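Local atomic coordinates of serpin B3 (Homo sapiens, PDB entry 4ZK3), a protein that is a serpin-family protease inhibitor, probably of papain-like cysteine proteases, and gives rise to the aggregating Pso p27 associated with psoriasis. Residues L282-F287 / F363-P368; T217-A222 / K230-P235; E198-N203 / H367-F372. All coordinates share one frame; numbering follows the deposited sequence. Where two conformers were deposited one is given.

Contact 1 (L282-F287 / F363-P368); sequences LHLPRF and FHCNHP
His283 and His364 take the same first torsion, CG anti to the carbonyl carbon and beside the backbone N (chi1 -66° and -71°), and their imidazoles leave two paired strands side by side, pointing the same way. The rings form an offset stack with planes only 6° apart and centroids of His283 and His364 separated by 3.8 Å. His364 NE2 lies over the centre of the His283 ring and His283 ND1 over the centre of the His364 ring; no hydrogen bond joins the two nitrogens. Beneath the stack the backbones pair in parallel, as the first and second strands of serpin sheet C do. His283 N donates to Phe363 O at 3.0 Å, and Cys365 N returns a nearly straight bond to His283 O at 2.9 Å. On the opposite face of the sheet Leu282 and Phe363 run alongside each other, Leu282 CD1 meeting Phe363 CD2 at 3.7 Å; this face is packed by Leu232 of strand 229-235. Beyond the strand pair the chain bends in an inverse gamma turn centred on Cys365, closed by Asn366 N on His364 O at 2.9 Å. Pro285 CD rests against Cys365 CB at 3.8 Å, and the contact buries Cys365 O without a polar partner. Past the turn, His367 ND1 donates in its ring plane to Asn366 OD1 at 3.0 Å, while its NE2 bonds Pro248 O. Carbonyl oxygens at both ring nitrogens would favour the doubly protonated form of His367, whereas stacking the two rings flat probably makes it costly to charge both His283 and His364.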
loop_
_atom_site.group_PDB
_atom_site.type_symbol
_atom_site.label_atom_id
_atom_site.label_comp_id
_atom_site.label_asym_id
_atom_site.label_seq_id
_atom_site.Cartn_x
_atom_site.Cartn_y
_atom_site.Cartn_z
ATOM N N LEU A 282 3.908 19.598 17.576
ATOM C CA LEU A 282 3.526 18.290 17.024
ATOM C C LEU A 282 3.787 17.238 18.086
ATOM O O LEU A 282 4.891 17.099 18.523
ATOM C CB LEU A 282 4.347 17.963 15.773
ATOM C CG LEU A 282 4.279 16.529 15.210
ATOM C CD1 LEU A 282 2.827 16.124 14.921
ATOM C CD2 LEU A 282 5.188 16.504 14.005
ATOM N N HIS A 283 2.741 16.533 18.495
ATOM C CA HIS A 283 2.861 15.338 19.332
ATOM C C HIS A 283 2.428 14.177 18.442
ATOM O O HIS A 283 1.250 14.105 17.969
ATOM C CB HIS A 283 1.991 15.434 20.593
ATOM C CG HIS A 283 2.405 16.518 21.574
ATOM N ND1 HIS A 283 1.771 16.669 22.796
ATOM C CD2 HIS A 283 3.372 17.470 21.539
ATOM C CE1 HIS A 283 2.311 17.685 23.451
ATOM N NE2 HIS A 283 3.274 18.200 22.714
ATOM N N LEU A 284 3.376 13.271 18.196
ATOM C CA LEU A 284 3.163 12.073 17.361
ATOM C C LEU A 284 3.654 10.847 18.104
ATOM O O LEU A 284 4.765 10.849 18.593
ATOM C CB LEU A 284 3.974 12.255 16.055
ATOM C CG LEU A 284 3.745 11.224 14.933
ATOM C CD1 LEU A 284 2.380 11.392 14.286
ATOM C CD2 LEU A 284 4.829 11.286 13.877
ATOM N N PRO A 285 2.837 9.817 18.223
ATOM C CA PRO A 285 3.256 8.633 18.974
ATOM C C PRO A 285 4.265 7.745 18.199
ATOM O O PRO A 285 4.316 7.751 16.966
ATOM C CB PRO A 285 1.959 7.903 19.224
ATOM C CG PRO A 285 1.088 8.316 18.053
ATOM C CD PRO A 285 1.464 9.717 17.737
ATOM N N ARG A 286 5.110 7.048 18.945
ATOM C CA ARG A 286 5.880 5.936 18.411
ATOM C C ARG A 286 4.828 4.913 18.236
ATOM O O ARG A 286 3.999 4.735 19.138
ATOM C CB ARG A 286 6.875 5.396 19.445
ATOM C CG ARG A 286 8.000 6.334 19.774
ATOM C CD ARG A 286 9.026 5.772 20.794
ATOM N NE ARG A 286 9.365 4.383 20.553
ATOM C CZ ARG A 286 10.464 3.923 19.956
ATOM N NH1 ARG A 286 11.461 4.708 19.567
ATOM N NH2 ARG A 286 10.572 2.627 19.778
ATOM N N PHE A 287 4.769 4.290 17.064
ATOM C CA PHE A 287 3.772 3.261 16.834
ATOM C C PHE A 287 4.226 2.252 15.784
ATOM O O PHE A 287 5.106 2.538 14.951
ATOM C CB PHE A 287 2.380 3.841 16.473
ATOM C CG PHE A 287 2.289 4.547 15.109
ATOM C CD1 PHE A 287 1.940 3.841 13.960
ATOM C CD2 PHE A 287 2.420 5.880 15.017
ATOM C CE1 PHE A 287 1.749 4.511 12.751
ATOM C CE2 PHE A 287 2.278 6.558 13.835
ATOM C CZ PHE A 287 1.950 5.875 12.680
ATOM N N PHE A 363 -0.952 20.107 17.082
ATOM C CA PHE A 363 -1.300 18.902 16.325
ATOM C C PHE A 363 -0.933 17.679 17.188
ATOM O O PHE A 363 0.182 17.151 17.128
ATOM C CB PHE A 363 -0.543 18.916 14.974
ATOM C CG PHE A 363 -1.119 18.001 13.949
ATOM C CD1 PHE A 363 -2.075 18.438 13.065
ATOM C CD2 PHE A 363 -0.663 16.692 13.842
ATOM C CE1 PHE A 363 -2.596 17.587 12.120
ATOM C CE2 PHE A 363 -1.188 15.824 12.894
ATOM C CZ PHE A 363 -2.170 16.262 12.041
ATOM N N HIS A 364 -1.875 17.242 18.001
ATOM C CA HIS A 364 -1.641 16.236 18.984
ATOM C C HIS A 364 -2.349 14.988 18.640
ATOM O O HIS A 364 -3.501 14.869 18.896
ATOM C CB HIS A 364 -2.175 16.696 20.334
ATOM C CG HIS A 364 -1.364 17.786 20.957
ATOM N ND1 HIS A 364 -1.676 18.338 22.191
ATOM C CD2 HIS A 364 -0.250 18.429 20.526
ATOM C CE1 HIS A 364 -0.796 19.277 22.485
ATOM N NE2 HIS A 364 0.079 19.359 21.493
ATOM N N CYS A 365 -1.616 14.008 18.120
ATOM C CA CYS A 365 -2.189 12.750 17.696
ATOM C C CYS A 365 -2.378 11.769 18.868
ATOM O O CYS A 365 -1.665 10.777 18.953
ATOM C CB CYS A 365 -1.276 12.158 16.624
ATOM S SG CYS A 365 -1.127 13.246 15.196
ATOM N N ASN A 366 -3.338 12.075 19.760
ATOM C CA ASN A 366 -3.611 11.263 20.903
ATOM C C ASN A 366 -5.002 10.717 20.814
ATOM O O ASN A 366 -5.570 10.368 21.835
ATOM C CB ASN A 366 -3.389 12.004 22.218
ATOM C CG ASN A 366 -4.160 13.315 22.302
ATOM O OD1 ASN A 366 -5.196 13.508 21.657
ATOM N ND2 ASN A 366 -3.667 14.203 23.111
ATOM N N HIS A 367 -5.535 10.624 19.590
ATOM C CA HIS A 367 -6.782 9.932 19.319
ATOM C C HIS A 367 -6.662 9.563 17.845
ATOM O O HIS A 367 -5.660 9.937 17.230
ATOM C CB HIS A 367 -8.004 10.820 19.679
ATOM C CG HIS A 367 -8.010 12.159 19.008
ATOM N ND1 HIS A 367 -7.176 13.186 19.392
ATOM C CD2 HIS A 367 -8.756 12.642 17.984
ATOM C CE1 HIS A 367 -7.394 14.238 18.620
ATOM N NE2 HIS A 367 -8.370 13.946 17.784
ATOM N N PRO A 368 -7.614 8.804 17.299
ATOM C CA PRO A 368 -7.409 8.173 16.023
ATOM C C PRO A 368 -7.156 9.123 14.893
ATOM O O PRO A 368 -7.815 10.176 14.832
ATOM C CB PRO A 368 -8.707 7.440 15.795
ATOM C CG PRO A 368 -9.116 7.053 17.139
ATOM C CD PRO A 368 -8.756 8.226 17.997
#

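Contact 2 (T217-A222 / K230-P235); sequences TSFHFA and KVLEIP
Glu233 OE1 accepts two hydrogen bonds, from His220 ND1 and from a water, each 2.9 Å from Glu233 OE1. Chi1 of 176° sets Glu233 CG anti to the backbone N, and the chain, extended beyond CG, runs beside the histidine, pointing the same way. OE1 sits at the edge of the imidazole, close to its plane, although the ring and carboxylate planes are 38° apart. The other oxygen, OE2, is hydrogen-bonded to Ser242 OG, and a long, weak ion pair links it to Arg374. The same water accepts from His220 N at 2.8 Å and donates to Glu233 O at 2.7 Å, bridging two backbone atoms that stand 4.3 Å apart, His220 N and Glu233 O. The water thus stands in for one of the two backbone bonds of this pair; the other, Glu233 N to His220 O, is made directly at 3.1 Å. These strands form an antiparallel beta hairpin of serpin sheet B, their short axes at 164°. Further along, Ala222 and Val231 make a regular hydrogen-bonded pair, N to O in both directions. Phe221 and Leu232, a non-hydrogen-bonded pair, share the opposite face, where Leu232 CD1 comes to the edge of the Phe221 ring. That methyl also meets Phe219 CB at 3.6 Å, with Leu282 of strand 276-294 packing against both Phe219 and Leu232. The aliphatic part of Lys230 borders the far rim of Phe221, its CD 4.0 Å from Phe221 CZ, while NZ reaches on to hydrogen-bond Glu362 O. At the other end, Phe219 turns its ring edge to Pro235 CD, and CE1 leans on Ile234 CG2.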
loop_
_atom_site.group_PDB
_atom_site.type_symbol
_atom_site.label_atom_id
_atom_site.label_comp_id
_atom_site.label_asym_id
_atom_site.label_seq_id
_atom_site.Cartn_x
_atom_site.Cartn_y
_atom_site.Cartn_z
ATOM N N THR A 217 8.227 22.950 15.691
ATOM C CA THR A 217 8.923 23.298 14.437
ATOM C C THR A 217 7.894 23.746 13.395
ATOM O O THR A 217 6.690 23.640 13.626
ATOM C CB THR A 217 9.798 22.120 13.936
ATOM O OG1 THR A 217 10.077 22.259 12.540
ATOM C CG2 THR A 217 9.098 20.830 14.162
ATOM N N SER A 218 8.350 24.325 12.299
ATOM C CA SER A 218 7.394 24.742 11.282
ATOM C C SER A 218 7.214 23.690 10.173
ATOM O O SER A 218 8.162 23.066 9.719
ATOM C CB SER A 218 7.755 26.106 10.708
ATOM O OG SER A 218 8.629 25.955 9.646
ATOM N N PHE A 219 5.970 23.500 9.765
ATOM C CA PHE A 219 5.591 22.441 8.843
ATOM C C PHE A 219 4.535 23.049 7.959
ATOM O O PHE A 219 3.860 23.962 8.415
ATOM C CB PHE A 219 4.883 21.328 9.614
ATOM C CG PHE A 219 5.768 20.458 10.454
ATOM C CD1 PHE A 219 6.743 19.654 9.880
ATOM C CD2 PHE A 219 5.551 20.369 11.832
ATOM C CE1 PHE A 219 7.509 18.822 10.680
ATOM C CE2 PHE A 219 6.303 19.536 12.620
ATOM C CZ PHE A 219 7.278 18.759 12.051
ATOM N N HIS A 220 4.327 22.519 6.759
ATOM C CA HIS A 220 3.109 22.836 5.998
ATOM C C HIS A 220 1.892 22.262 6.724
ATOM O O HIS A 220 1.825 21.069 7.086
ATOM C CB HIS A 220 3.147 22.313 4.540
ATOM C CG HIS A 220 4.176 22.990 3.694
ATOM N ND1 HIS A 220 5.299 22.346 3.224
ATOM C CD2 HIS A 220 4.274 24.273 3.271
ATOM C CE1 HIS A 220 6.053 23.205 2.558
ATOM N NE2 HIS A 220 5.456 24.381 2.575
ATOM N N PHE A 221 0.921 23.143 6.916
ATOM C CA PHE A 221 -0.207 22.927 7.752
ATOM C C PHE A 221 -1.495 23.476 7.093
ATOM O O PHE A 221 -1.466 24.409 6.296
ATOM C CB PHE A 221 0.055 23.580 9.127
ATOM C CG PHE A 221 -1.146 23.578 10.024
ATOM C CD1 PHE A 221 -2.132 24.565 9.898
ATOM C CD2 PHE A 221 -1.318 22.585 10.975
ATOM C CE1 PHE A 221 -3.273 24.549 10.675
ATOM C CE2 PHE A 221 -2.458 22.563 11.757
ATOM C CZ PHE A 221 -3.443 23.558 11.616
ATOM N N ALA A 222 -2.619 22.879 7.438
ATOM C CA ALA A 222 -3.902 23.396 7.039
ATOM C C ALA A 222 -4.972 22.965 8.021
ATOM O O ALA A 222 -4.977 21.827 8.536
ATOM C CB ALA A 222 -4.256 22.948 5.650
ATOM N N LYS A 230 -7.617 18.679 10.980
ATOM C CA LYS A 230 -6.398 19.320 10.563
ATOM C C LYS A 230 -5.533 18.378 9.725
ATOM O O LYS A 230 -5.681 17.124 9.790
ATOM C CB LYS A 230 -5.623 19.789 11.760
ATOM C CG LYS A 230 -6.331 20.872 12.568
ATOM C CD LYS A 230 -5.573 21.077 13.868
ATOM C CE LYS A 230 -6.221 22.122 14.762
ATOM N NZ LYS A 230 -5.483 22.213 16.062
ATOM N N VAL A 231 -4.674 18.991 8.932
ATOM C CA VAL A 231 -3.716 18.281 8.037
ATOM C C VAL A 231 -2.301 18.746 8.241
ATOM O O VAL A 231 -2.046 19.935 8.268
ATOM C CB VAL A 231 -4.065 18.475 6.538
ATOM C CG1 VAL A 231 -3.167 17.622 5.672
ATOM C CG2 VAL A 231 -5.448 18.008 6.294
ATOM N N LEU A 232 -1.363 17.805 8.347
ATOM C CA LEU A 232 0.029 18.121 8.467
ATOM C C LEU A 232 0.907 17.319 7.510
ATOM O O LEU A 232 0.704 16.112 7.344
ATOM C CB LEU A 232 0.503 17.875 9.909
ATOM C CG LEU A 232 1.830 18.466 10.330
ATOM C CD1 LEU A 232 1.697 19.967 10.502
ATOM C CD2 LEU A 232 2.242 17.907 11.659
ATOM N N GLU A 233 1.915 17.979 6.918
ATOM C CA GLU A 233 2.951 17.295 6.141
ATOM C C GLU A 233 4.224 17.240 6.971
ATOM O O GLU A 233 4.718 18.247 7.432
ATOM C CB GLU A 233 3.228 17.980 4.779
ATOM C CG GLU A 233 4.355 17.352 3.989
ATOM C CD GLU A 233 5.087 18.278 3.072
ATOM O OE1 GLU A 233 5.213 19.483 3.378
ATOM O OE2 GLU A 233 5.613 17.760 2.069
ATOM N N ILE A 234 4.757 16.036 7.118
ATOM C CA ILE A 234 5.979 15.803 7.860
ATOM C C ILE A 234 6.976 15.267 6.839
ATOM O O ILE A 234 6.904 14.104 6.489
ATOM C CB ILE A 234 5.802 14.785 9.013
ATOM C CG1 ILE A 234 4.570 15.098 9.849
ATOM C CG2 ILE A 234 7.038 14.774 9.892
ATOM C CD1 ILE A 234 4.197 14.109 10.939
ATOM N N PRO A 235 7.909 16.123 6.346
ATOM C CA PRO A 235 8.786 15.609 5.286
ATOM C C PRO A 235 9.841 14.618 5.763
ATOM O O PRO A 235 10.364 14.733 6.874
ATOM C CB PRO A 235 9.488 16.857 4.769
ATOM C CG PRO A 235 8.620 18.012 5.179
ATOM C CD PRO A 235 8.035 17.594 6.504
HETATM O O HOH W 1 5.879 20.277 6.095
#

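Contact 3 (E198-N203 / H367-F372); sequences EKFWPN and HPFLFF
Trp201 and His367 bring their CA atoms within 4.9 Å, yet no hydrogen bond joins the two segments; instead His367 CA points a CA-H...O contact at Trp201 O, 3.3 Å away. In serpin terms, the end of a sheet C strand, 196-201, meets the turn that leads into the sheet B strand 369-375, so the contact lies where the two sheets come together. Phe200 carries most of it. Chi1 of -175° sets Phe200 CG anti to the backbone N; the ring beyond it lays one face against the backbone of His367: His367 CA stands 3.6 Å above the ring plane, offset toward the rim, and Phe200 CZ comes to 3.3 Å from His367 C. The rim carbon Phe200 CE2 faces Phe369 CE2 at 4.4 Å, each atom near the plane of the other ring, and Phe387 meets Phe200 edge-to-face. Trp201 O has further carbon neighbours, His367 CB at 3.3 Å and Pro368 CD at 3.4 Å. The indole itself leads away from the contact. Next along the corner, Pro202 O touches the ring of Pro368 at CG, 3.7 Å away.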
loop_
_atom_site.group_PDB
_atom_site.type_symbol
_atom_site.label_atom_id
_atom_site.label_comp_id
_atom_site.label_asym_id
_atom_site.label_seq_id
_atom_site.Cartn_x
_atom_site.Cartn_y
_atom_site.Cartn_z
ATOM N N GLU A 198 2.088 9.015 27.595
ATOM C CA GLU A 198 0.845 9.774 27.713
ATOM C C GLU A 198 -0.256 8.851 27.403
ATOM O O GLU A 198 -0.047 7.688 27.021
ATOM C CB GLU A 198 0.729 10.941 26.722
ATOM C CG GLU A 198 1.913 11.863 26.727
ATOM C CD GLU A 198 1.687 13.077 25.856
ATOM O OE1 GLU A 198 0.673 13.129 25.101
ATOM O OE2 GLU A 198 2.516 13.997 25.946
ATOM N N LYS A 199 -1.459 9.367 27.584
ATOM C CA LYS A 199 -2.622 8.612 27.222
ATOM C C LYS A 199 -2.914 8.802 25.739
ATOM O O LYS A 199 -2.693 9.851 25.214
ATOM C CB LYS A 199 -3.793 9.097 28.062
ATOM C CG LYS A 199 -3.470 8.972 29.538
ATOM C CD LYS A 199 -4.649 9.344 30.407
ATOM C CE LYS A 199 -4.188 9.429 31.859
ATOM N NZ LYS A 199 -5.377 9.368 32.736
ATOM N N PHE A 200 -3.393 7.755 25.104
ATOM C CA PHE A 200 -3.966 7.804 23.786
ATOM C C PHE A 200 -5.375 7.362 23.967
ATOM O O PHE A 200 -5.594 6.337 24.589
ATOM C CB PHE A 200 -3.292 6.802 22.822
ATOM C CG PHE A 200 -3.775 6.908 21.402
ATOM C CD1 PHE A 200 -4.851 6.194 20.986
ATOM C CD2 PHE A 200 -3.131 7.737 20.492
ATOM C CE1 PHE A 200 -5.288 6.258 19.688
ATOM C CE2 PHE A 200 -3.553 7.805 19.189
ATOM C CZ PHE A 200 -4.644 7.080 18.783
ATOM N N TRP A 201 -6.336 8.134 23.446
ATOM C CA TRP A 201 -7.766 7.844 23.635
ATOM C C TRP A 201 -8.353 7.265 22.347
ATOM O O TRP A 201 -8.551 7.997 21.394
ATOM C CB TRP A 201 -8.590 9.108 24.010
ATOM C CG TRP A 201 -8.290 9.865 25.332
ATOM C CD1 TRP A 201 -7.455 10.941 25.483
ATOM C CD2 TRP A 201 -8.921 9.678 26.624
ATOM N NE1 TRP A 201 -7.493 11.407 26.790
ATOM C CE2 TRP A 201 -8.374 10.640 27.509
ATOM C CE3 TRP A 201 -9.861 8.783 27.122
ATOM C CZ2 TRP A 201 -8.734 10.710 28.861
ATOM C CZ3 TRP A 201 -10.219 8.854 28.484
ATOM C CH2 TRP A 201 -9.652 9.809 29.326
ATOM N N PRO A 202 -8.622 5.956 22.305
ATOM C CA PRO A 202 -9.277 5.400 21.135
ATOM C C PRO A 202 -10.721 5.804 21.041
ATOM O O PRO A 202 -11.238 5.921 19.929
ATOM C CB PRO A 202 -9.147 3.903 21.333
ATOM C CG PRO A 202 -7.956 3.769 22.236
ATOM C CD PRO A 202 -8.098 4.901 23.177
ATOM N N ASN A 203 -11.355 5.993 22.207
ATOM C CA ASN A 203 -12.716 6.541 22.318
ATOM C C ASN A 203 -12.693 7.699 23.271
ATOM O O ASN A 203 -11.667 7.976 23.918
ATOM C CB ASN A 203 -13.685 5.474 22.845
ATOM C CG ASN A 203 -13.773 4.274 21.919
ATOM O OD1 ASN A 203 -14.324 4.367 20.820
ATOM N ND2 ASN A 203 -13.209 3.142 22.343
ATOM N N HIS A 367 -5.535 10.624 19.590
ATOM C CA HIS A 367 -6.782 9.932 19.319
ATOM C C HIS A 367 -6.662 9.563 17.845
ATOM O O HIS A 367 -5.660 9.937 17.230
ATOM C CB HIS A 367 -8.004 10.820 19.679
ATOM C CG HIS A 367 -8.010 12.159 19.008
ATOM N ND1 HIS A 367 -7.176 13.186 19.392
ATOM C CD2 HIS A 367 -8.756 12.642 17.984
ATOM C CE1 HIS A 367 -7.394 14.238 18.620
ATOM N NE2 HIS A 367 -8.370 13.946 17.784
ATOM N N PRO A 368 -7.614 8.804 17.299
ATOM C CA PRO A 368 -7.409 8.173 16.023
ATOM C C PRO A 368 -7.156 9.123 14.893
ATOM O O PRO A 368 -7.815 10.176 14.832
ATOM C CB PRO A 368 -8.707 7.440 15.795
ATOM C CG PRO A 368 -9.116 7.053 17.139
ATOM C CD PRO A 368 -8.756 8.226 17.997
ATOM N N PHE A 369 -6.228 8.761 13.998
ATOM C CA PHE A 369 -5.875 9.599 12.862
ATOM C C PHE A 369 -5.625 8.775 11.597
ATOM O O PHE A 369 -5.387 7.569 11.704
ATOM C CB PHE A 369 -4.667 10.484 13.189
ATOM C CG PHE A 369 -3.403 9.697 13.554
ATOM C CD1 PHE A 369 -2.513 9.250 12.563
ATOM C CD2 PHE A 369 -3.103 9.423 14.888
ATOM C CE1 PHE A 369 -1.362 8.555 12.890
ATOM C CE2 PHE A 369 -1.929 8.741 15.236
ATOM C CZ PHE A 369 -1.060 8.286 14.241
ATOM N N LEU A 370 -5.700 9.443 10.414
ATOM C CA LEU A 370 -5.293 8.869 9.133
ATOM C C LEU A 370 -3.896 9.321 8.721
ATOM O O LEU A 370 -3.445 10.390 9.093
ATOM C CB LEU A 370 -6.286 9.193 8.044
ATOM C CG LEU A 370 -7.740 8.894 8.411
ATOM C CD1 LEU A 370 -8.697 9.684 7.493
ATOM C CD2 LEU A 370 -8.074 7.416 8.371
ATOM N N PHE A 371 -3.136 8.470 8.044
ATOM C CA PHE A 371 -1.823 8.907 7.668
ATOM C C PHE A 371 -1.478 8.201 6.378
ATOM O O PHE A 371 -2.031 7.104 6.056
ATOM C CB PHE A 371 -0.812 8.658 8.808
ATOM C CG PHE A 371 -0.608 7.183 9.123
ATOM C CD1 PHE A 371 -1.503 6.498 9.951
ATOM C CD2 PHE A 371 0.472 6.478 8.605
ATOM C CE1 PHE A 371 -1.369 5.138 10.231
ATOM C CE2 PHE A 371 0.606 5.090 8.865
ATOM C CZ PHE A 371 -0.336 4.425 9.672
ATOM N N PHE A 372 -0.553 8.785 5.639
ATOM C CA PHE A 372 -0.037 8.132 4.441
ATOM C C PHE A 372 1.327 8.640 4.086
ATOM O O PHE A 372 1.736 9.716 4.550
ATOM C CB PHE A 372 -1.017 8.229 3.271
ATOM C CG PHE A 372 -1.278 9.613 2.776
ATOM C CD1 PHE A 372 -0.478 10.175 1.796
ATOM C CD2 PHE A 372 -2.384 10.333 3.241
ATOM C CE1 PHE A 372 -0.773 11.440 1.310
ATOM C CE2 PHE A 372 -2.676 11.607 2.778
ATOM C CZ PHE A 372 -1.884 12.163 1.779
#

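Contacts 1 and 3 share His367 and Pro368, and their centres are 6 Å apart; a probable hydrogen bond, Asn366 O to Trp201 N at 2.9 Å, fastens the turn after strand 361-364 to strand 196-201. Contact 2 has its centre about 13 Å from that of contact 1, and apolar side chains join the two: Leu282 CD2 meets Phe219 CE2 at 3.5 Å, and Phe363 CZ meets Leu232 CB at 3.8 Å. Contacts 2 and 3 do not touch, their nearest atoms about 7 Å apart. Strand 340-351, paired with 174-185 and 325-336, is consistent with an inserted reactive loop; contact 1 holds the segment that follows that loop in the chain.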